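Local coordinates for lectin (Pleurotus ostreatus, PDB 6LI7), which binds sugars such as N-acetylgalactosamine with the help of calcium ions, as a mushroom lectin whose regular structure is all beta strand, at residues A[74-79]-A[131-136]; A[145-150]-A[163-168]; A[95-100]-A[136-141]; A[52-57]-A[193-198]. All coordinates share one frame; numbering follows the deposited sequence.

Interaction 1: residues A[74-79]-A[131-136]; sequences PFRKNI and LFAIAG. With NAG (2-acetamido-2-deoxy-beta-D-glucopyranose), chain C.
Arg-76 and Leu-131 meet on one face of an antiparallel strand pair, and the arginine is worth following outward. Arg-76 CB sits 3.9 Å from Phe-132 O. With CG anti to the carbonyl carbon (chi1 -69°), the chain leans over the neighbouring strand, where Arg-76 CG lies 4.2 Å from Ala-133 CB. A bend at chi3 then lays the guanidinium flat over the leucine: Arg-76 NE is 4.0 Å from Leu-131 CD2, Leu-131 CD1 stands under the centre of one face, and Arg-76 NH2 touches Leu-131 CD2 at 3.6 Å. Its nitrogens are held from outside, NE by a salt bridge to Asp-187, NH1 by the carbonyls of Phe-180 and Leu-182, which should fix its rotation.

On the other face, Ile-79 CD1 packs against Phe-132 CD1 at 3.7 Å, the side chains crossing at about a right angle. Four backbone bonds join the strands, two in each of the pairs Phe-75/Ile-134 and Lys-77/Phe-132. At the strand end Asn-78 ND2 is bonded covalently to C1 of an N-acetylglucosamine. This is the regular register of central neighbours in an antiparallel beta sheet, with an N-linked glycan at its margin.

Interaction 2: residues A[145-150]-A[163-168]; sequences AGIMAS and FVTDES
Thr-165 does most of the work here, plugging its side chain against the backbone of Ala-149. Its hydroxyl oxygen OG1 accepts the amide N of Ala-149 at 2.9 Å, with an N-H...O angle of 163°, in the place a backbone carbonyl would take in a regular strand pair. In return Thr-165 N donates to Ala-149 O, a longer bond of 3.2 Å. The first torsion (chi1 42°) sets OG1 between the backbone N and the carbonyl carbon, facing the amide, and leaves Thr-165 CG2 to rest on Ala-149 CB at 3.9 Å. OG1 is gripped further by a bond with the carbonyl of Lys-54, so this buried oxygen is well satisfied.

Residues 146-150 and 163-164 belong to the beta hairpin of strands 146-155 and 160-164; the pair next to Thr-165, Ser-150 with Val-164, is antiparallel and non-hydrogen-bonded. There the cross-strand approach is through CA-H...O contacts, such as Val-164 CA to Ala-149 O at 3.4 Å.

Beyond Thr-165 the second chain peels off, and no residue from Asp-166 to Ser-168 touches 145-150. This outer side is more open to solvent, Glu-167 being exposed, and it is held by its own bonds: Asp-166 OD1 takes Ser-168 N at 2.8 Å in an Asx turn, and also takes Ser-168 OG through its syn lone pair. Lys-77 NZ bonds to Ser-168 OG as well.

Interaction 3: residues A[95-100]-A[136-141]; sequences ASDDAH and GQNLVA. With CA (calcium ion), chain F.
The carboxylate of Asp-97 and the carboxamide of Asn-138 lie side by side, their planes turned 71° apart, with OD1 of each on the calcium ion. Both have CG anti to the backbone N (chi1 179° and -169°), which turns the two side chains the same way onto the metal. Asp-97 OD1 is 2.3 Å from the calcium ion. Asp-98 OD2 is 2.6 Å from the calcium ion and also accepts Leu-139 N at 2.7 Å. That bond is almost straight, yet it comes from above the carboxylate plane. Metal and amide thus share one oxygen and together hold the carboxylate. Away from the ion, the His-100 ring meets Ser-96 OG at its edge, in plane, His-100 ND1 to Ser-96 OG being 2.7 Å.

A cis peptide before Asp-98 turns the corner between two strands and brings consecutive aspartates onto one ion. The backbone then continues as a classic beta bulge: Asp-98 N and Ala-99 N both donate to Gln-137 O, at 2.8 Å and 3.1 Å, while Gln-137 N returns to Ala-99 O. Second-shell partners steady the ligands, with Asp-97 OD2 bonded to the indole N-H of Trp-204 and Asn-138 ND2 to the carbonyl of Ile-69. Asp-97 OD1 and Asp-98 OD2 lie only 3.2 Å apart, a crowding the cation probably offsets. Ser-143 OG and Pro-144 O are among four further ligands of this lectin calcium site, with its aspartate pair on a cis peptide and an asparagine.

Interaction 4: residues A[52-57]-A[193-198]; sequences ASKWIW and AAVQGA
Two short antiparallel strands, 54-57 and 194-198, form a small two-stranded sheet that brings residues far apart in sequence together beside the main sheets of this half of the chain. Backbone bonds from Ile-56 to Ile-147 of strand 146-155 and from Lys-54 to Thr-165 fasten it there. Trp-57 and Ala-194 make the regular pair: Trp-57 N donates to Ala-194 O at 3.0 Å, and Ala-194 N returns to Trp-57 O. Further along, Gln-196 N binds Trp-55 O at 2.7 Å, nearly straight but from above the carbonyl plane.

Gln-196 then folds back over the strands. Its chain is bent at chi2 (-62°), which sets Gln-196 CG 3.7 Å from Trp-57 CB and swings Gln-196 NE2 round to Ala-194 O at 3.2 Å. On the face of Ile-56 and Val-195, away from the tryptophans, Lys-54 CG passes Val-195 CG1 at an angle; Ile-56 CD1 also meets Ala-193 CB at 3.9 Å. The indole of Trp-55 offers its edge to the carbonyls of Gly-197 and Ala-198, with Trp-55 CD1 3.8 Å from Ala-198 O, and its ring also meets that of Trp-204.

Ala-194 O therefore carries two donors, Trp-57 N and Gln-196 NE2, arriving from opposite faces of its plane. With NE2 on Ala-194 O and OE1 on the amide of Gly-65, the Gln-196 carboxamide should have little freedom to rotate.

Overall arrangement
From the N terminus, strand 54-57 comes first and waits longest: interaction 4 closes only when 193-198 returns, and the other three contacts all fall within that span. Next, 74-79 opens interaction 1 and 95-100 opens interaction 3; strand 129-138 closes both in turn, so the two cross and share Gly-136. Interaction 2 follows in series as the local hairpin. Interaction 1 lies in one sheet and interaction 2 in the other, while interaction 3 straddles both at the corner between strands 87-96 and 99-104; Ile-147 packs between the sheets against Ile-134 and Gly-136. Interaction 4 ties in through Ile-147 O to Ile-56 N and through Trp-57, which reaches Phe-75 and the backbone at Asn-138.

Interaction 1: residues A[74-79]-A[131-136]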
loop_
_atom_site.group_PDB
_atom_site.type_symbol
_atom_site.label_atom_id
_atom_site.label_comp_id
_atom_site.label_asym_id
_atom_site.label_seq_id
_atom_site.Cartn_x
_atom_site.Cartn_y
_atom_site.Cartn_z
ATOM N N PRO A 74 -15.133 -19.425 0.686
ATOM C CA PRO A 74 -15.007 -18.335 -0.264
ATOM C C PRO A 74 -15.912 -17.153 0.064
ATOM O O PRO A 74 -17.048 -17.373 0.577
ATOM C CB PRO A 74 -15.517 -18.955 -1.566
ATOM C CG PRO A 74 -16.576 -19.957 -1.107
ATOM C CD PRO A 74 -16.114 -20.447 0.254
ATOM N N PHE A 75 -15.468 -15.973 -0.359
ATOM C CA PHE A 75 -16.245 -14.717 -0.281
ATOM C C PHE A 75 -15.957 -13.917 -1.537
ATOM O O PHE A 75 -14.786 -13.870 -1.913
ATOM C CB PHE A 75 -15.870 -13.949 0.993
ATOM C CG PHE A 75 -16.011 -14.772 2.244
ATOM C CD1 PHE A 75 -17.218 -14.805 2.938
ATOM C CD2 PHE A 75 -14.974 -15.576 2.676
ATOM C CE1 PHE A 75 -17.381 -15.614 4.047
ATOM C CE2 PHE A 75 -15.118 -16.358 3.821
ATOM C CZ PHE A 75 -16.332 -16.380 4.498
ATOM N N ARG A 76 -16.982 -13.318 -2.140
ATOM C CA ARG A 76 -16.897 -12.530 -3.381
ATOM C C ARG A 76 -17.801 -11.332 -3.269
ATOM O O ARG A 76 -18.888 -11.478 -2.694
ATOM C CB ARG A 76 -17.436 -13.314 -4.583
ATOM C CG ARG A 76 -16.584 -14.491 -4.996
ATOM C CD ARG A 76 -17.187 -15.296 -6.128
ATOM N NE ARG A 76 -17.706 -14.474 -7.208
ATOM C CZ ARG A 76 -17.288 -14.524 -8.479
ATOM N NH1 ARG A 76 -16.279 -15.312 -8.828
ATOM N NH2 ARG A 76 -17.860 -13.736 -9.382
ATOM N N LYS A 77 -17.401 -10.246 -3.885
ATOM C CA LYS A 77 -18.233 -9.054 -4.042
ATOM C C LYS A 77 -17.800 -8.404 -5.347
ATOM O O LYS A 77 -16.566 -8.097 -5.551
ATOM C CB LYS A 77 -18.015 -8.062 -2.901
ATOM C CG LYS A 77 -18.898 -6.807 -2.949
ATOM C CD LYS A 77 -20.337 -7.076 -2.637
ATOM C CE LYS A 77 -21.359 -6.168 -3.293
ATOM N NZ LYS A 77 -21.636 -5.005 -2.428
ATOM N N ASN A 78 -18.758 -8.192 -6.215
ATOM C CA ASN A 78 -18.582 -7.422 -7.462
ATOM C C ASN A 78 -18.881 -5.989 -7.097
ATOM O O ASN A 78 -19.990 -5.738 -6.716
ATOM C CB ASN A 78 -19.475 -7.988 -8.569
ATOM C CG ASN A 78 -19.345 -7.215 -9.865
ATOM O OD1 ASN A 78 -18.453 -6.359 -10.017
ATOM N ND2 ASN A 78 -20.244 -7.494 -10.795
ATOM N N ILE A 79 -17.934 -5.061 -7.187
ATOM C CA ILE A 79 -18.201 -3.644 -6.834
ATOM C C ILE A 79 -18.144 -2.799 -8.104
ATOM O O ILE A 79 -17.122 -2.878 -8.793
ATOM C CB ILE A 79 -17.168 -3.161 -5.806
ATOM C CG1 ILE A 79 -17.388 -3.825 -4.455
ATOM C CG2 ILE A 79 -17.182 -1.653 -5.673
ATOM C CD1 ILE A 79 -16.275 -3.477 -3.482
ATOM N N LEU A 131 -14.175 -7.371 -9.296
ATOM C CA LEU A 131 -14.503 -8.535 -8.482
ATOM C C LEU A 131 -13.414 -8.711 -7.420
ATOM O O LEU A 131 -12.275 -9.045 -7.752
ATOM C CB LEU A 131 -14.603 -9.728 -9.409
ATOM C CG LEU A 131 -15.257 -11.015 -8.912
ATOM C CD1 LEU A 131 -14.272 -11.973 -8.342
ATOM C CD2 LEU A 131 -16.376 -10.796 -7.927
ATOM N N PHE A 132 -13.781 -8.518 -6.152
ATOM C CA PHE A 132 -12.978 -8.866 -4.953
ATOM C C PHE A 132 -13.375 -10.266 -4.507
ATOM O O PHE A 132 -14.585 -10.605 -4.384
ATOM C CB PHE A 132 -13.189 -7.771 -3.916
ATOM C CG PHE A 132 -12.764 -6.427 -4.397
ATOM C CD1 PHE A 132 -13.659 -5.565 -4.974
ATOM C CD2 PHE A 132 -11.433 -6.037 -4.303
ATOM C CE1 PHE A 132 -13.251 -4.343 -5.485
ATOM C CE2 PHE A 132 -11.034 -4.806 -4.793
ATOM C CZ PHE A 132 -11.939 -3.965 -5.390
ATOM N N ALA A 133 -12.383 -11.104 -4.253
ATOM C CA ALA A 133 -12.627 -12.475 -3.781
ATOM C C ALA A 133 -11.617 -12.777 -2.685
ATOM O O ALA A 133 -10.451 -12.308 -2.763
ATOM C CB ALA A 133 -12.531 -13.468 -4.903
ATOM N N ILE A 134 -12.064 -13.482 -1.662
ATOM C CA ILE A 134 -11.192 -13.829 -0.516
ATOM C C ILE A 134 -11.480 -15.274 -0.176
ATOM O O ILE A 134 -12.656 -15.639 -0.128
ATOM C CB ILE A 134 -11.427 -12.896 0.681
ATOM C CG1 ILE A 134 -11.342 -11.432 0.310
ATOM C CG2 ILE A 134 -10.501 -13.250 1.847
ATOM C CD1 ILE A 134 -11.822 -10.503 1.427
ATOM N N ALA A 135 -10.440 -16.060 0.017
ATOM C CA ALA A 135 -10.527 -17.394 0.633
ATOM C C ALA A 135 -10.122 -17.225 2.085
ATOM O O ALA A 135 -8.973 -16.780 2.301
ATOM C CB ALA A 135 -9.619 -18.392 -0.063
ATOM N N GLY A 136 -11.034 -17.500 3.030
ATOM C CA GLY A 136 -10.735 -17.429 4.473
ATOM C C GLY A 136 -10.570 -18.824 5.005
ATOM O O GLY A 136 -11.166 -19.738 4.418
HETATM C C1 NAG C . -20.120 -6.825 -12.066
HETATM C C2 NAG C . -20.026 -7.908 -13.117
HETATM C C3 NAG C . -20.068 -7.243 -14.479
HETATM C C4 NAG C . -21.221 -6.297 -14.674
HETATM C C5 NAG C . -21.110 -5.254 -13.570
HETATM C C6 NAG C . -22.081 -4.062 -13.647
HETATM C C7 NAG C . -18.864 -9.969 -12.506
HETATM C C8 NAG C . -17.586 -10.708 -12.239
HETATM N N2 NAG C . -18.864 -8.757 -13.031
HETATM O O3 NAG C . -20.145 -8.293 -15.396
HETATM O O4 NAG C . -21.078 -5.728 -16.001
HETATM O O5 NAG C . -21.205 -5.956 -12.331
HETATM O O6 NAG C . -23.363 -4.570 -13.344
HETATM O O7 NAG C . -19.868 -10.466 -12.122
#

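Interaction 2: residues A[145-150]-A[163-168]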
loop_
_atom_site.group_PDB
_atom_site.type_symbol
_atom_site.label_atom_id
_atom_site.label_comp_id
_atom_site.label_asym_id
_atom_site.label_seq_id
_atom_site.Cartn_x
_atom_site.Cartn_y
_atom_site.Cartn_z
ATOM N N ALA A 145 -14.462 -17.735 13.495
ATOM C CA ALA A 145 -13.928 -17.528 12.132
ATOM C C ALA A 145 -14.513 -16.237 11.542
ATOM O O ALA A 145 -15.736 -15.938 11.753
ATOM C CB ALA A 145 -14.241 -18.730 11.293
ATOM N N GLY A 146 -13.678 -15.496 10.824
ATOM C CA GLY A 146 -14.131 -14.279 10.152
ATOM C C GLY A 146 -13.085 -13.594 9.315
ATOM O O GLY A 146 -11.843 -13.721 9.576
ATOM N N ILE A 147 -13.585 -12.855 8.341
ATOM C CA ILE A 147 -12.781 -11.999 7.435
ATOM C C ILE A 147 -13.304 -10.576 7.579
ATOM O O ILE A 147 -14.563 -10.384 7.540
ATOM C CB ILE A 147 -12.979 -12.542 6.009
ATOM C CG1 ILE A 147 -12.481 -13.971 5.850
ATOM C CG2 ILE A 147 -12.343 -11.643 5.004
ATOM C CD1 ILE A 147 -11.043 -14.159 6.142
ATOM N N MET A 148 -12.423 -9.601 7.632
ATOM C CA MET A 148 -12.796 -8.183 7.580
ATOM C C MET A 148 -11.889 -7.455 6.586
ATOM O O MET A 148 -10.644 -7.625 6.649
ATOM C CB MET A 148 -12.612 -7.560 8.959
ATOM C CG MET A 148 -12.742 -6.040 8.952
ATOM S SD MET A 148 -12.505 -5.328 10.621
ATOM C CE MET A 148 -14.204 -5.380 11.192
ATOM N N ALA A 149 -12.469 -6.633 5.741
ATOM C CA ALA A 149 -11.668 -5.828 4.810
ATOM C C ALA A 149 -12.299 -4.464 4.644
ATOM O O ALA A 149 -13.526 -4.311 4.664
ATOM C CB ALA A 149 -11.504 -6.539 3.494
ATOM N N SER A 150 -11.444 -3.517 4.388
ATOM C CA SER A 150 -11.823 -2.191 3.874
ATOM C C SER A 150 -11.063 -1.990 2.558
ATOM O O SER A 150 -9.828 -2.263 2.490
ATOM C CB SER A 150 -11.550 -1.196 4.975
ATOM O OG SER A 150 -11.474 0.117 4.530
ATOM N N PHE A 163 -15.393 0.713 0.451
ATOM C CA PHE A 163 -16.283 -0.467 0.416
ATOM C C PHE A 163 -15.791 -1.464 1.466
ATOM O O PHE A 163 -14.565 -1.572 1.664
ATOM C CB PHE A 163 -16.302 -1.046 -0.986
ATOM C CG PHE A 163 -16.727 -0.028 -1.995
ATOM C CD1 PHE A 163 -15.807 0.836 -2.565
ATOM C CD2 PHE A 163 -18.067 0.118 -2.322
ATOM C CE1 PHE A 163 -16.210 1.817 -3.464
ATOM C CE2 PHE A 163 -18.465 1.096 -3.234
ATOM C CZ PHE A 163 -17.540 1.948 -3.792
ATOM N N VAL A 164 -16.691 -2.232 2.074
ATOM C CA VAL A 164 -16.315 -3.131 3.199
ATOM C C VAL A 164 -16.882 -4.500 2.991
ATOM O O VAL A 164 -17.833 -4.644 2.259
ATOM C CB VAL A 164 -16.830 -2.548 4.518
ATOM C CG1 VAL A 164 -16.151 -1.226 4.789
ATOM C CG2 VAL A 164 -18.343 -2.389 4.489
ATOM N N THR A 165 -16.338 -5.456 3.707
ATOM C CA THR A 165 -16.963 -6.773 3.925
ATOM C C THR A 165 -18.287 -6.519 4.693
ATOM O O THR A 165 -18.291 -5.736 5.705
ATOM C CB THR A 165 -16.002 -7.706 4.674
ATOM O OG1 THR A 165 -15.363 -6.960 5.708
ATOM C CG2 THR A 165 -14.970 -8.298 3.751
ATOM N N ASP A 166 -19.352 -7.164 4.244
ATOM C CA ASP A 166 -20.685 -7.128 4.905
ATOM C C ASP A 166 -21.578 -8.213 4.319
ATOM O O ASP A 166 -21.074 -9.119 3.589
ATOM C CB ASP A 166 -21.304 -5.744 4.820
ATOM C CG ASP A 166 -21.611 -5.311 3.396
ATOM O OD1 ASP A 166 -21.781 -6.163 2.493
ATOM O OD2 ASP A 166 -21.712 -4.138 3.236
ATOM N N GLU A 167 -22.846 -8.192 4.733
ATOM C CA GLU A 167 -23.854 -9.225 4.370
ATOM C C GLU A 167 -24.147 -9.184 2.858
ATOM O O GLU A 167 -24.796 -10.137 2.374
ATOM C CB GLU A 167 -25.159 -8.992 5.160
ATOM C CG GLU A 167 -25.862 -7.671 4.821
ATOM C CD GLU A 167 -25.362 -6.377 5.456
ATOM O OE1 GLU A 167 -24.333 -6.362 6.246
ATOM O OE2 GLU A 167 -26.029 -5.340 5.210
ATOM N N SER A 168 -23.725 -8.150 2.131
ATOM C CA SER A 168 -23.944 -8.103 0.657
ATOM C C SER A 168 -22.896 -8.982 -0.060
ATOM O O SER A 168 -23.095 -9.273 -1.183
ATOM C CB SER A 168 -23.934 -6.691 0.175
ATOM O OG SER A 168 -22.597 -6.232 0.111
#

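Interaction 3: residues A[95-100]-A[136-141]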
loop_
_atom_site.group_PDB
_atom_site.type_symbol
_atom_site.label_atom_id
_atom_site.label_comp_id
_atom_site.label_asym_id
_atom_site.label_seq_id
_atom_site.Cartn_x
_atom_site.Cartn_y
_atom_site.Cartn_z
ATOM N N ALA A 95 -8.043 -8.293 7.507
ATOM C CA ALA A 95 -7.737 -9.033 8.747
ATOM C C ALA A 95 -8.564 -10.301 8.742
ATOM O O ALA A 95 -9.645 -10.366 8.078
ATOM C CB ALA A 95 -8.025 -8.154 9.956
ATOM N N SER A 96 -8.067 -11.325 9.411
ATOM C CA SER A 96 -8.678 -12.661 9.313
ATOM C C SER A 96 -8.462 -13.439 10.596
ATOM O O SER A 96 -7.406 -13.363 11.209
ATOM C CB SER A 96 -8.155 -13.448 8.116
ATOM O OG SER A 96 -6.737 -13.632 8.190
ATOM N N ASP A 97 -9.470 -14.193 10.944
ATOM C CA ASP A 97 -9.385 -15.276 11.931
ATOM C C ASP A 97 -9.735 -16.525 11.130
ATOM O O ASP A 97 -10.921 -16.738 10.894
ATOM C CB ASP A 97 -10.313 -15.035 13.123
ATOM C CG ASP A 97 -10.258 -16.162 14.138
ATOM O OD1 ASP A 97 -9.691 -17.238 13.795
ATOM O OD2 ASP A 97 -10.698 -15.944 15.278
ATOM N N ASP A 98 -8.741 -17.344 10.706
ATOM C CA ASP A 98 -7.334 -17.284 11.077
ATOM C C ASP A 98 -6.460 -16.807 9.910
ATOM O O ASP A 98 -5.385 -16.281 10.158
ATOM C CB ASP A 98 -6.826 -18.680 11.453
ATOM C CG ASP A 98 -7.408 -19.191 12.759
ATOM O OD1 ASP A 98 -6.849 -18.836 13.800
ATOM O OD2 ASP A 98 -8.433 -19.930 12.721
ATOM N N ALA A 99 -6.865 -17.010 8.658
ATOM C CA ALA A 99 -5.967 -16.684 7.534
ATOM C C ALA A 99 -6.778 -16.364 6.281
ATOM O O ALA A 99 -7.939 -16.786 6.200
ATOM C CB ALA A 99 -5.009 -17.865 7.307
ATOM N N HIS A 100 -6.158 -15.689 5.315
ATOM C CA HIS A 100 -6.830 -15.234 4.076
ATOM C C HIS A 100 -5.890 -15.288 2.872
ATOM O O HIS A 100 -4.675 -15.043 3.022
ATOM C CB HIS A 100 -7.423 -13.839 4.278
ATOM C CG HIS A 100 -6.417 -12.799 4.565
ATOM N ND1 HIS A 100 -6.079 -12.473 5.851
ATOM C CD2 HIS A 100 -5.650 -12.042 3.734
ATOM C CE1 HIS A 100 -5.100 -11.568 5.815
ATOM N NE2 HIS A 100 -4.823 -11.293 4.517
ATOM N N GLY A 136 -11.034 -17.500 3.030
ATOM C CA GLY A 136 -10.735 -17.429 4.473
ATOM C C GLY A 136 -10.570 -18.824 5.005
ATOM O O GLY A 136 -11.166 -19.738 4.418
ATOM N N GLN A 137 -9.766 -19.004 6.036
ATOM C CA GLN A 137 -9.540 -20.335 6.629
ATOM C C GLN A 137 -9.667 -20.197 8.129
ATOM O O GLN A 137 -8.970 -19.346 8.725
ATOM C CB GLN A 137 -8.149 -20.943 6.364
ATOM C CG GLN A 137 -7.782 -21.004 4.884
ATOM C CD GLN A 137 -6.294 -21.256 4.698
ATOM O OE1 GLN A 137 -5.738 -22.115 5.369
ATOM N NE2 GLN A 137 -5.634 -20.448 3.868
ATOM N N ASN A 138 -10.459 -21.066 8.713
ATOM C CA ASN A 138 -10.457 -21.297 10.167
ATOM C C ASN A 138 -9.507 -22.464 10.429
ATOM O O ASN A 138 -9.730 -23.560 9.839
ATOM C CB ASN A 138 -11.847 -21.648 10.652
ATOM C CG ASN A 138 -11.936 -21.640 12.144
ATOM O OD1 ASN A 138 -11.158 -20.916 12.790
ATOM N ND2 ASN A 138 -12.904 -22.388 12.671
ATOM N N LEU A 139 -8.518 -22.249 11.288
ATOM C CA LEU A 139 -7.417 -23.229 11.465
ATOM C C LEU A 139 -7.488 -23.857 12.845
ATOM O O LEU A 139 -6.753 -24.764 13.028
ATOM C CB LEU A 139 -6.054 -22.567 11.231
ATOM C CG LEU A 139 -5.813 -22.132 9.786
ATOM C CD1 LEU A 139 -4.482 -21.408 9.655
ATOM C CD2 LEU A 139 -5.876 -23.312 8.831
ATOM N N VAL A 140 -8.336 -23.405 13.762
ATOM C CA VAL A 140 -8.453 -24.021 15.112
ATOM C C VAL A 140 -9.887 -24.513 15.294
ATOM O O VAL A 140 -10.847 -23.703 15.058
ATOM C CB VAL A 140 -8.048 -23.002 16.175
ATOM C CG1 VAL A 140 -8.220 -23.557 17.568
ATOM C CG2 VAL A 140 -6.621 -22.532 15.947
ATOM N N ALA A 141 -10.050 -25.777 15.673
ATOM C CA ALA A 141 -11.376 -26.405 15.875
ATOM C C ALA A 141 -12.116 -25.703 17.024
ATOM O O ALA A 141 -11.470 -25.200 17.939
ATOM C CB ALA A 141 -11.215 -27.872 16.145
HETATM CA CA CA F . -10.342 -19.381 14.367
#

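Interaction 4: residues A[52-57]-A[193-198]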
loop_
_atom_site.group_PDB
_atom_site.type_symbol
_atom_site.label_atom_id
_atom_site.label_comp_id
_atom_site.label_asym_id
_atom_site.label_seq_id
_atom_site.Cartn_x
_atom_site.Cartn_y
_atom_site.Cartn_z
ATOM N N ALA A 52 -15.930 1.208 9.573
ATOM C CA ALA A 52 -17.269 0.934 8.998
ATOM C C ALA A 52 -17.348 -0.519 8.579
ATOM O O ALA A 52 -18.357 -0.931 8.061
ATOM C CB ALA A 52 -17.527 1.855 7.806
ATOM N N SER A 53 -16.289 -1.293 8.761
ATOM C CA SER A 53 -16.252 -2.641 8.167
ATOM C C SER A 53 -16.896 -3.709 9.088
ATOM O O SER A 53 -16.974 -3.520 10.296
ATOM C CB SER A 53 -14.825 -2.948 7.780
ATOM O OG SER A 53 -14.797 -4.234 7.206
ATOM N N LYS A 54 -17.295 -4.850 8.532
ATOM C CA LYS A 54 -17.850 -5.974 9.315
ATOM C C LYS A 54 -17.010 -7.227 9.119
ATOM O O LYS A 54 -16.504 -7.447 8.033
ATOM C CB LYS A 54 -19.304 -6.224 8.890
ATOM C CG LYS A 54 -20.270 -5.200 9.478
ATOM C CD LYS A 54 -21.039 -4.360 8.543
ATOM C CE LYS A 54 -21.999 -3.444 9.286
ATOM N NZ LYS A 54 -21.299 -2.638 10.336
ATOM N N TRP A 55 -16.940 -8.052 10.150
ATOM C CA TRP A 55 -16.460 -9.448 10.085
ATOM C C TRP A 55 -17.532 -10.299 9.408
ATOM O O TRP A 55 -18.748 -10.155 9.763
ATOM C CB TRP A 55 -16.179 -9.965 11.478
ATOM C CG TRP A 55 -15.100 -9.222 12.175
ATOM C CD1 TRP A 55 -15.229 -8.207 13.083
ATOM C CD2 TRP A 55 -13.689 -9.504 12.061
ATOM N NE1 TRP A 55 -13.983 -7.806 13.501
ATOM C CE2 TRP A 55 -13.030 -8.590 12.903
ATOM C CE3 TRP A 55 -12.942 -10.439 11.335
ATOM C CZ2 TRP A 55 -11.644 -8.574 13.013
ATOM C CZ3 TRP A 55 -11.554 -10.408 11.427
ATOM C CH2 TRP A 55 -10.927 -9.492 12.268
ATOM N N ILE A 56 -17.139 -11.120 8.442
ATOM C CA ILE A 56 -18.076 -12.059 7.788
ATOM C C ILE A 56 -17.540 -13.482 7.847
ATOM O O ILE A 56 -16.295 -13.713 7.863
ATOM C CB ILE A 56 -18.432 -11.632 6.356
ATOM C CG1 ILE A 56 -17.209 -11.636 5.425
ATOM C CG2 ILE A 56 -19.150 -10.301 6.364
ATOM C CD1 ILE A 56 -17.552 -11.242 4.009
ATOM N N TRP A 57 -18.485 -14.430 7.833
ATOM C CA TRP A 57 -18.183 -15.857 7.619
ATOM C C TRP A 57 -19.428 -16.452 6.956
ATOM O O TRP A 57 -20.190 -15.665 6.383
ATOM C CB TRP A 57 -17.798 -16.495 8.964
ATOM C CG TRP A 57 -17.150 -17.826 8.810
ATOM C CD1 TRP A 57 -17.647 -19.038 9.210
ATOM C CD2 TRP A 57 -15.861 -18.086 8.221
ATOM N NE1 TRP A 57 -16.769 -20.030 8.889
ATOM C CE2 TRP A 57 -15.667 -19.488 8.284
ATOM C CE3 TRP A 57 -14.859 -17.279 7.668
ATOM C CZ2 TRP A 57 -14.512 -20.098 7.799
ATOM C CZ3 TRP A 57 -13.688 -17.873 7.227
ATOM C CH2 TRP A 57 -13.536 -19.265 7.273
ATOM N N ALA A 193 -23.174 -13.752 2.767
ATOM C CA ALA A 193 -22.245 -13.865 3.916
ATOM C C ALA A 193 -23.012 -13.537 5.218
ATOM O O ALA A 193 -23.867 -12.661 5.172
ATOM C CB ALA A 193 -21.080 -12.918 3.678
ATOM N N ALA A 194 -22.644 -14.139 6.349
ATOM C CA ALA A 194 -23.241 -13.849 7.659
ATOM C C ALA A 194 -22.270 -12.949 8.430
ATOM O O ALA A 194 -21.099 -13.331 8.655
ATOM C CB ALA A 194 -23.536 -15.140 8.395
ATOM N N VAL A 195 -22.778 -11.823 8.924
ATOM C CA VAL A 195 -21.983 -10.885 9.747
ATOM C C VAL A 195 -21.627 -11.530 11.078
ATOM O O VAL A 195 -22.504 -12.046 11.755
ATOM C CB VAL A 195 -22.683 -9.546 9.893
ATOM C CG1 VAL A 195 -22.011 -8.668 10.932
ATOM C CG2 VAL A 195 -22.781 -8.826 8.547
ATOM N N GLN A 196 -20.354 -11.506 11.466
ATOM C CA GLN A 196 -19.896 -12.121 12.730
ATOM C C GLN A 196 -19.709 -11.040 13.769
ATOM O O GLN A 196 -19.536 -11.383 14.920
ATOM C CB GLN A 196 -18.571 -12.858 12.516
ATOM C CG GLN A 196 -18.677 -13.986 11.494
ATOM C CD GLN A 196 -19.660 -15.034 11.954
ATOM O OE1 GLN A 196 -19.489 -15.654 12.995
ATOM N NE2 GLN A 196 -20.696 -15.220 11.168
ATOM N N GLY A 197 -19.660 -9.787 13.366
ATOM C CA GLY A 197 -19.340 -8.716 14.322
ATOM C C GLY A 197 -18.997 -7.453 13.564
ATOM O O GLY A 197 -18.854 -7.507 12.354
ATOM N N ALA A 198 -18.894 -6.336 14.270
ATOM C CA ALA A 198 -18.537 -5.027 13.712
ATOM C C ALA A 198 -17.172 -4.628 14.268
ATOM O O ALA A 198 -16.653 -5.303 15.159
ATOM C CB ALA A 198 -19.651 -4.066 14.047
#